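Local structure of aldehyde dehydrogenase (Anabaena variabilis, 4H7N) at residues Ser65-Leu70 / Ile83-Ile88; Glu72-Val75 / Gly79-Ser82; Lys406-Leu411 / Ile416-Ala421. The protein probably oxidises aldehydes to carboxylic acids with NAD+ as electron acceptor. All coordinates share one frame; numbering follows the deposited sequence.

How the contacts relate
Contacts 1 and 2 are neighbours, their centres about 8 Å apart, and both use helix 67-78. Contact 1 packs its first turn on helix 82-106, while contact 2, falling between the two segments of contact 1, turns the chain between the two helices. The salt bridge from Arg80 to Glu87 links them directly. Contact 3 comes later in the chain, its centre about 33 Å from both others and its nearest atoms about 12 Å from contact 1. It lies in a beta-alpha-beta unit at one edge of the seven-stranded sheet. One pair thus shapes a helical hairpin, and the third packs a helix on the edge strand, which pairs onward with the second subunit.

Contact 1: Ser65-Leu70 / Ile83-Ile88; sequences SRREQL and ITVLEI
Leu70 and Ile88 mark the closest approach of the two backbones, with their CA atoms 8.2 Å apart, so the contact, between the start of helix 67-78 and the start of helix 82-106, is carried mainly by side chains. Leu70 and Ile88 meet tip to tip: Leu70 CD2 lies 3.9 Å from Ile88 CG1, and Leu70 CG is 4.0 Å from Ile88 CD1. Two branched aliphatic residues suit this place, because each offers several methyl and methylene groups to a partner across a gap too wide for backbone contact.

The second branch of Ile88 serves Arg67. Ile88 CG2 sits over the centre of one face of the guanidinium, 3.6 Å from Arg67 CZ, an apolar methyl set against the face of a planar, delocalised group. Arg67 gets there by stretching out: with CG opposite the backbone N (chi1 -172°) and the chain extended through to NE, its charged head spans the distance to the other helix. At the edge of the guanidinium, Arg67 NH2 lies 3.7 Å from Val85 O, too far for a hydrogen bond, and 3.8 Å from Val85 CG1. The charge is instead matched by a salt bridge from Arg67 NH2 to Asp89, the residue right after Ile88, which fixes the head while Ile88 supports its face. Arginine therefore combines a long aliphatic reach with a polar end.

The two helices run antiparallel as a helical hairpin. Ile88 also touches Thr71 and Leu74 of helix 67-78 and Leu140 of helix 139-144, while Leu70 packs on Pro171 and Leu172 of helix 169-176.

Contact 2: Glu72-Val75 / Gly79-Ser82; sequences EALV and GRLS
Val75 gives up the most surface here, and it is held to the segment 79-82 by both backbone and side chain. Its carbonyl accepts the amide of Gly79, with Gly79 N 2.7 Å from Val75 O, the i to i+4 bond of the helix's last turn. The side chain adds an apolar patch. It faces the main chain of Arg80, with Val75 CG2 3.6 Å from Arg80 O, and the same methyl, Val75 CG2, meets Leu81 CD1 at 4.0 Å, the two side chains lying slantwise to one another.

Gly79 closes helix 67-78 as the first residue beyond it, in a positive-phi conformation (phi 77°) that favours glycine; this is glycine at the C' position, ending the helix in a helix-loop-helix connection, with helix 82-106 beginning almost at once.

Arg80 leaves its backbone away from residues 72-75, but two successive bends near +60° (chi1 41°, chi2 66°) curl the chain back beside the helix end. There Arg80 NH2 comes within 4.4 Å of Leu74 CG. An arginine fits this buried spot because its charge is answered: Arg80 NH2 forms a salt bridge with Glu87 on helix 82-106, and Arg80 NH1 bonds to Asn261 OD1, while its side chain touches Phe138.

Contact 3: Lys406-Leu411 / Ile416-Ala421; sequences KVARQL and ISINDA
Ala408 directs its methyl toward the strand, where it meets two isoleucines, with Ala408 CB 3.6 Å from Ile416 CG2 and 3.5 Å from Ile418 CD1. These contacts seat the helix of a beta-alpha-beta unit, strand 393-397, helix 401-408 and strand 415-418, against its last strand. Alanine suits the place, since the CA atoms of Ala408 and Ile416 are only 6.5 Å apart and a small methyl fills what lies between.

Ile416 divides its two branches between two partners. With CG1 opposite the carbonyl carbon (chi1 -43°) and CG2 opposite the backbone N, CG2 goes to Ala408 while the CG1 arm carries CD1 to Leu411. There Ile416 CD1 lies 4.1 Å from Leu411 CB, the two side chains crossing at about a right angle. With an alanine in place of Ile416, both branches are gone, and the methyl of Ala408 and the side chain of Leu411 would probably be left facing a gap between segment 406-411 and the strand. Leu411 is a good match because it also covers Ala394 and Val396 on strand 393-397. A type I turn spans Ala408 to Leu411 and brings Leu411 round to the strand.

Further out, strand 415-418 pairs with strand 393-397 on one edge, and Ile416, Ser417 and Ile418 form a parallel ladder with a strand of the second subunit, continuing the sheet into that partner. Phe459 of the second subunit packs on Ala408, and Ile461 of the same subunit on Ile418.

On the helical side, the Gln410 side chain reaches back to Lys406: Gln410 NE2 donates to Lys406 O over 3.2 Å, nearly straight at 169° yet 40° above the carbonyl plane.

Contact 1: Ser65-Leu70 / Ile83-Ile88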
loop_
_atom_site.group_PDB
_atom_site.type_symbol
_atom_site.label_atom_id
_atom_site.label_comp_id
_atom_site.label_asym_id
_atom_site.label_seq_id
_atom_site.Cartn_x
_atom_site.Cartn_y
_atom_site.Cartn_z
ATOM N N SER A 65 25.088 -8.285 25.674
ATOM C CA SER A 65 25.758 -9.101 26.687
ATOM C C SER A 65 26.241 -10.456 26.168
ATOM O O SER A 65 27.040 -11.107 26.825
ATOM C CB SER A 65 24.848 -9.361 27.891
ATOM O OG SER A 65 23.877 -10.389 27.628
ATOM N N ARG A 66 25.726 -10.897 25.034
ATOM C CA ARG A 66 26.073 -12.191 24.460
ATOM C C ARG A 66 26.470 -12.012 23.011
ATOM O O ARG A 66 26.176 -12.850 22.146
ATOM C CB ARG A 66 24.894 -13.171 24.619
ATOM C CG ARG A 66 24.593 -13.568 26.092
ATOM C CD ARG A 66 25.831 -14.151 26.790
ATOM N NE ARG A 66 25.849 -13.990 28.268
ATOM C CZ ARG A 66 25.083 -14.700 29.087
ATOM N NH1 ARG A 66 25.154 -14.540 30.407
ATOM N NH2 ARG A 66 24.233 -15.599 28.572
ATOM N N ARG A 67 27.148 -10.916 22.732
ATOM C CA ARG A 67 27.454 -10.573 21.337
ATOM C C ARG A 67 28.283 -11.656 20.662
ATOM O O ARG A 67 28.072 -11.958 19.500
ATOM C CB ARG A 67 28.189 -9.228 21.254
ATOM C CG ARG A 67 28.355 -8.759 19.823
ATOM C CD ARG A 67 28.974 -7.372 19.704
ATOM N NE ARG A 67 29.243 -7.159 18.279
ATOM C CZ ARG A 67 29.091 -6.029 17.610
ATOM N NH1 ARG A 67 28.701 -4.928 18.217
ATOM N NH2 ARG A 67 29.401 -5.990 16.332
ATOM N N GLU A 68 29.223 -12.253 21.386
ATOM C CA GLU A 68 30.044 -13.273 20.789
ATOM C C GLU A 68 29.250 -14.469 20.296
ATOM O O GLU A 68 29.635 -15.083 19.337
ATOM C CB GLU A 68 31.151 -13.730 21.753
ATOM C CG GLU A 68 32.277 -12.716 21.749
ATOM C CD GLU A 68 32.945 -12.549 23.089
ATOM O OE1 GLU A 68 33.700 -13.467 23.500
ATOM O OE2 GLU A 68 32.714 -11.490 23.731
ATOM N N GLN A 69 28.173 -14.820 20.970
ATOM C CA GLN A 69 27.335 -15.940 20.558
ATOM C C GLN A 69 26.533 -15.559 19.310
ATOM O O GLN A 69 26.292 -16.397 18.465
ATOM C CB GLN A 69 26.358 -16.292 21.663
ATOM C CG GLN A 69 26.962 -17.148 22.777
ATOM C CD GLN A 69 27.896 -16.349 23.651
ATOM O OE1 GLN A 69 27.624 -15.199 23.992
ATOM N NE2 GLN A 69 29.000 -16.938 24.006
ATOM N N LEU A 70 26.125 -14.291 19.196
ATOM C CA LEU A 70 25.439 -13.852 17.984
ATOM C C LEU A 70 26.402 -13.891 16.786
ATOM O O LEU A 70 26.079 -14.424 15.721
ATOM C CB LEU A 70 24.810 -12.476 18.179
ATOM C CG LEU A 70 24.086 -11.891 16.945
ATOM C CD1 LEU A 70 22.918 -12.761 16.491
ATOM C CD2 LEU A 70 23.560 -10.500 17.232
ATOM N N ILE A 83 31.777 -8.868 7.351
ATOM C CA ILE A 83 30.391 -8.461 7.043
ATOM C C ILE A 83 29.438 -8.919 8.157
ATOM O O ILE A 83 28.422 -8.283 8.412
ATOM C CB ILE A 83 29.911 -8.939 5.642
ATOM C CG1 ILE A 83 30.795 -8.408 4.502
ATOM C CG2 ILE A 83 28.483 -8.567 5.370
ATOM C CD1 ILE A 83 31.425 -7.045 4.715
ATOM N N THR A 84 29.792 -9.955 8.901
ATOM C CA THR A 84 28.995 -10.304 10.086
ATOM C C THR A 84 29.021 -9.204 11.133
ATOM O O THR A 84 27.976 -8.826 11.698
ATOM C CB THR A 84 29.426 -11.680 10.647
ATOM O OG1 THR A 84 28.896 -12.701 9.798
ATOM C CG2 THR A 84 28.885 -11.904 12.005
ATOM N N VAL A 85 30.209 -8.696 11.411
ATOM C CA VAL A 85 30.357 -7.590 12.366
ATOM C C VAL A 85 29.501 -6.385 11.913
ATOM O O VAL A 85 28.783 -5.787 12.690
ATOM C CB VAL A 85 31.812 -7.161 12.522
ATOM C CG1 VAL A 85 31.928 -6.040 13.543
ATOM C CG2 VAL A 85 32.675 -8.355 12.949
ATOM N N LEU A 86 29.540 -6.065 10.640
ATOM C CA LEU A 86 28.744 -4.939 10.137
ATOM C C LEU A 86 27.262 -5.189 10.233
ATOM O O LEU A 86 26.502 -4.278 10.581
ATOM C CB LEU A 86 29.126 -4.600 8.692
ATOM C CG LEU A 86 30.626 -4.391 8.404
ATOM C CD1 LEU A 86 30.771 -3.788 7.003
ATOM C CD2 LEU A 86 31.369 -3.525 9.434
ATOM N N GLU A 87 26.823 -6.415 9.948
ATOM C CA GLU A 87 25.389 -6.717 10.086
ATOM C C GLU A 87 24.958 -6.493 11.496
ATOM O O GLU A 87 23.892 -5.897 11.746
ATOM C CB GLU A 87 25.064 -8.167 9.757
ATOM C CG GLU A 87 24.557 -8.432 8.404
ATOM C CD GLU A 87 23.968 -9.824 8.237
ATOM O OE1 GLU A 87 24.728 -10.664 7.741
ATOM O OE2 GLU A 87 22.747 -10.059 8.531
ATOM N N ILE A 88 25.766 -6.990 12.436
ATOM C CA ILE A 88 25.411 -6.834 13.832
ATOM C C ILE A 88 25.361 -5.349 14.258
ATOM O O ILE A 88 24.454 -4.940 14.967
ATOM C CB ILE A 88 26.314 -7.655 14.751
ATOM C CG1 ILE A 88 26.061 -9.128 14.512
ATOM C CG2 ILE A 88 25.991 -7.328 16.190
ATOM C CD1 ILE A 88 27.094 -10.106 15.084
#

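Contact 2: Glu72-Val75 / Gly79-Ser82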
loop_
_atom_site.group_PDB
_atom_site.type_symbol
_atom_site.label_atom_id
_atom_site.label_comp_id
_atom_site.label_asym_id
_atom_site.label_seq_id
_atom_site.Cartn_x
_atom_site.Cartn_y
_atom_site.Cartn_z
ATOM N N GLU A 72 29.082 -15.682 16.476
ATOM C CA GLU A 72 29.454 -17.061 16.141
ATOM C C GLU A 72 28.341 -17.755 15.289
ATOM O O GLU A 72 28.594 -18.521 14.323
ATOM C CB GLU A 72 29.784 -17.821 17.437
ATOM C CG GLU A 72 29.737 -19.324 17.368
ATOM C CD GLU A 72 29.888 -19.937 18.765
ATOM O OE1 GLU A 72 29.076 -19.643 19.692
ATOM O OE2 GLU A 72 30.835 -20.686 18.938
ATOM N N ALA A 73 27.102 -17.534 15.670
ATOM C CA ALA A 73 26.021 -18.152 14.919
ATOM C C ALA A 73 25.908 -17.553 13.513
ATOM O O ALA A 73 25.642 -18.269 12.566
ATOM C CB ALA A 73 24.707 -18.042 15.659
ATOM N N LEU A 74 26.148 -16.255 13.389
ATOM C CA LEU A 74 26.012 -15.591 12.088
ATOM C C LEU A 74 27.230 -15.912 11.181
ATOM O O LEU A 74 27.088 -16.090 9.979
ATOM C CB LEU A 74 25.727 -14.110 12.309
ATOM C CG LEU A 74 25.278 -13.300 11.113
ATOM C CD1 LEU A 74 24.015 -13.861 10.469
ATOM C CD2 LEU A 74 25.037 -11.862 11.585
ATOM N N VAL A 75 28.415 -16.036 11.743
ATOM C CA VAL A 75 29.567 -16.591 10.987
ATOM C C VAL A 75 29.209 -18.009 10.444
ATOM O O VAL A 75 29.459 -18.331 9.292
ATOM C CB VAL A 75 30.819 -16.707 11.855
ATOM C CG1 VAL A 75 31.882 -17.606 11.230
ATOM C CG2 VAL A 75 31.400 -15.347 12.145
ATOM N N GLY A 79 29.359 -17.870 6.673
ATOM C CA GLY A 79 30.720 -18.189 6.298
ATOM C C GLY A 79 31.728 -17.052 6.304
ATOM O O GLY A 79 32.837 -17.195 5.778
ATOM N N ARG A 80 31.335 -15.885 6.815
ATOM C CA ARG A 80 32.216 -14.747 6.812
ATOM C C ARG A 80 32.132 -13.967 8.106
ATOM O O ARG A 80 31.105 -14.006 8.798
ATOM C CB ARG A 80 31.975 -13.822 5.573
ATOM C CG ARG A 80 30.532 -13.558 5.135
ATOM C CD ARG A 80 29.706 -12.763 6.118
ATOM N NE ARG A 80 28.430 -12.359 5.508
ATOM C CZ ARG A 80 27.367 -11.895 6.149
ATOM N NH1 ARG A 80 26.306 -11.518 5.433
ATOM N NH2 ARG A 80 27.331 -11.761 7.483
ATOM N N LEU A 81 33.217 -13.251 8.401
ATOM C CA LEU A 81 33.327 -12.466 9.628
ATOM C C LEU A 81 33.102 -10.961 9.470
ATOM O O LEU A 81 32.257 -10.408 10.156
ATOM C CB LEU A 81 34.690 -12.717 10.301
ATOM C CG LEU A 81 34.943 -12.023 11.644
ATOM C CD1 LEU A 81 33.836 -12.278 12.657
ATOM C CD2 LEU A 81 36.300 -12.465 12.221
ATOM N N SER A 82 33.864 -10.266 8.629
ATOM C CA SER A 82 33.831 -8.805 8.693
ATOM C C SER A 82 32.450 -8.264 8.322
ATOM O O SER A 82 31.940 -7.349 8.991
ATOM C CB SER A 82 34.963 -8.181 7.890
ATOM O OG SER A 82 34.855 -8.564 6.537
#

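Contact 3: Lys406-Leu411 / Ile416-Ala421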
loop_
_atom_site.group_PDB
_atom_site.type_symbol
_atom_site.label_atom_id
_atom_site.label_comp_id
_atom_site.label_asym_id
_atom_site.label_seq_id
_atom_site.Cartn_x
_atom_site.Cartn_y
_atom_site.Cartn_z
ATOM N N LYS A 406 21.302 14.583 -14.126
ATOM C CA LYS A 406 20.557 14.613 -15.412
ATOM C C LYS A 406 20.267 13.215 -15.934
ATOM O O LYS A 406 19.214 12.958 -16.466
ATOM C CB LYS A 406 21.309 15.364 -16.520
ATOM C CG LYS A 406 20.781 16.741 -16.821
ATOM C CD LYS A 406 21.242 17.760 -15.780
ATOM C CE LYS A 406 21.040 19.218 -16.229
ATOM N NZ LYS A 406 21.796 20.155 -15.344
ATOM N N VAL A 407 21.232 12.325 -15.802
ATOM C CA VAL A 407 21.086 10.974 -16.266
ATOM C C VAL A 407 20.275 10.164 -15.300
ATOM O O VAL A 407 19.371 9.381 -15.700
ATOM C CB VAL A 407 22.470 10.343 -16.458
ATOM C CG1 VAL A 407 22.366 8.844 -16.713
ATOM C CG2 VAL A 407 23.187 11.058 -17.605
ATOM N N ALA A 408 20.582 10.338 -14.014
ATOM C CA ALA A 408 19.873 9.628 -12.961
ATOM C C ALA A 408 18.353 9.842 -12.969
ATOM O O ALA A 408 17.595 8.890 -12.767
ATOM C CB ALA A 408 20.422 10.022 -11.612
ATOM N N ARG A 409 17.919 11.070 -13.220
ATOM C CA ARG A 409 16.503 11.355 -13.311
ATOM C C ARG A 409 15.792 10.600 -14.443
ATOM O O ARG A 409 14.585 10.507 -14.418
ATOM C CB ARG A 409 16.253 12.862 -13.460
ATOM C CG ARG A 409 16.636 13.641 -12.203
ATOM C CD ARG A 409 16.420 15.144 -12.377
ATOM N NE ARG A 409 17.105 15.889 -11.313
ATOM C CZ ARG A 409 18.086 16.783 -11.493
ATOM N NH1 ARG A 409 18.566 17.092 -12.720
ATOM N NH2 ARG A 409 18.595 17.394 -10.416
ATOM N N GLN A 410 16.534 10.018 -15.388
ATOM C CA GLN A 410 15.934 9.224 -16.481
ATOM C C GLN A 410 15.771 7.775 -16.169
ATOM O O GLN A 410 15.201 7.029 -16.972
ATOM C CB GLN A 410 16.771 9.364 -17.740
ATOM C CG GLN A 410 16.773 10.789 -18.224
ATOM C CD GLN A 410 17.616 10.977 -19.457
ATOM O OE1 GLN A 410 17.365 10.359 -20.492
ATOM N NE2 GLN A 410 18.625 11.812 -19.362
ATOM N N LEU A 411 16.256 7.350 -14.997
ATOM C CA LEU A 411 16.290 5.940 -14.732
ATOM C C LEU A 411 15.066 5.484 -13.947
ATOM O O LEU A 411 14.664 6.148 -13.007
ATOM C CB LEU A 411 17.562 5.598 -13.956
ATOM C CG LEU A 411 18.872 5.978 -14.652
ATOM C CD1 LEU A 411 20.048 5.542 -13.756
ATOM C CD2 LEU A 411 18.966 5.266 -15.995
ATOM N N ILE A 416 18.955 6.183 -6.566
ATOM C CA ILE A 416 20.076 6.280 -7.420
ATOM C C ILE A 416 21.230 6.889 -6.637
ATOM O O ILE A 416 21.146 7.987 -6.096
ATOM C CB ILE A 416 19.818 7.125 -8.667
ATOM C CG1 ILE A 416 18.429 6.809 -9.292
ATOM C CG2 ILE A 416 20.987 7.051 -9.643
ATOM C CD1 ILE A 416 18.308 5.486 -9.952
ATOM N N SER A 417 22.328 6.169 -6.637
ATOM C CA SER A 417 23.577 6.689 -6.036
ATOM C C SER A 417 24.301 7.545 -7.057
ATOM O O SER A 417 24.370 7.162 -8.214
ATOM C CB SER A 417 24.454 5.515 -5.589
ATOM O OG SER A 417 23.877 4.825 -4.474
ATOM N N ILE A 418 24.841 8.692 -6.609
ATOM C CA ILE A 418 25.406 9.668 -7.467
ATOM C C ILE A 418 26.884 9.874 -7.083
ATOM O O ILE A 418 27.198 10.271 -5.947
ATOM C CB ILE A 418 24.659 11.030 -7.343
ATOM C CG1 ILE A 418 23.153 10.875 -7.660
ATOM C CG2 ILE A 418 25.299 12.005 -8.285
ATOM C CD1 ILE A 418 22.838 10.496 -9.104
ATOM N N ASN A 419 27.770 9.518 -8.012
ATOM C CA ASN A 419 29.237 9.517 -7.776
ATOM C C ASN A 419 29.658 8.561 -6.694
ATOM O O ASN A 419 30.716 8.680 -6.139
ATOM C CB ASN A 419 29.734 10.940 -7.570
ATOM C CG ASN A 419 29.622 11.716 -8.849
ATOM O OD1 ASN A 419 29.670 11.117 -9.910
ATOM N ND2 ASN A 419 29.445 13.020 -8.772
ATOM N N ASP A 420 28.804 7.570 -6.483
ATOM C CA ASP A 420 29.029 6.452 -5.590
ATOM C C ASP A 420 28.127 5.301 -6.023
ATOM O O ASP A 420 27.325 5.460 -6.965
ATOM C CB ASP A 420 28.700 6.876 -4.176
ATOM C CG ASP A 420 29.521 6.158 -3.146
ATOM O OD1 ASP A 420 29.909 4.972 -3.385
ATOM O OD2 ASP A 420 29.746 6.782 -2.076
ATOM N N ALA A 421 28.266 4.129 -5.383
ATOM C CA ALA A 421 27.428 2.980 -5.744
ATOM C C ALA A 421 26.932 2.267 -4.520
ATOM O O ALA A 421 27.635 2.198 -3.500
ATOM C CB ALA A 421 28.189 1.991 -6.635
#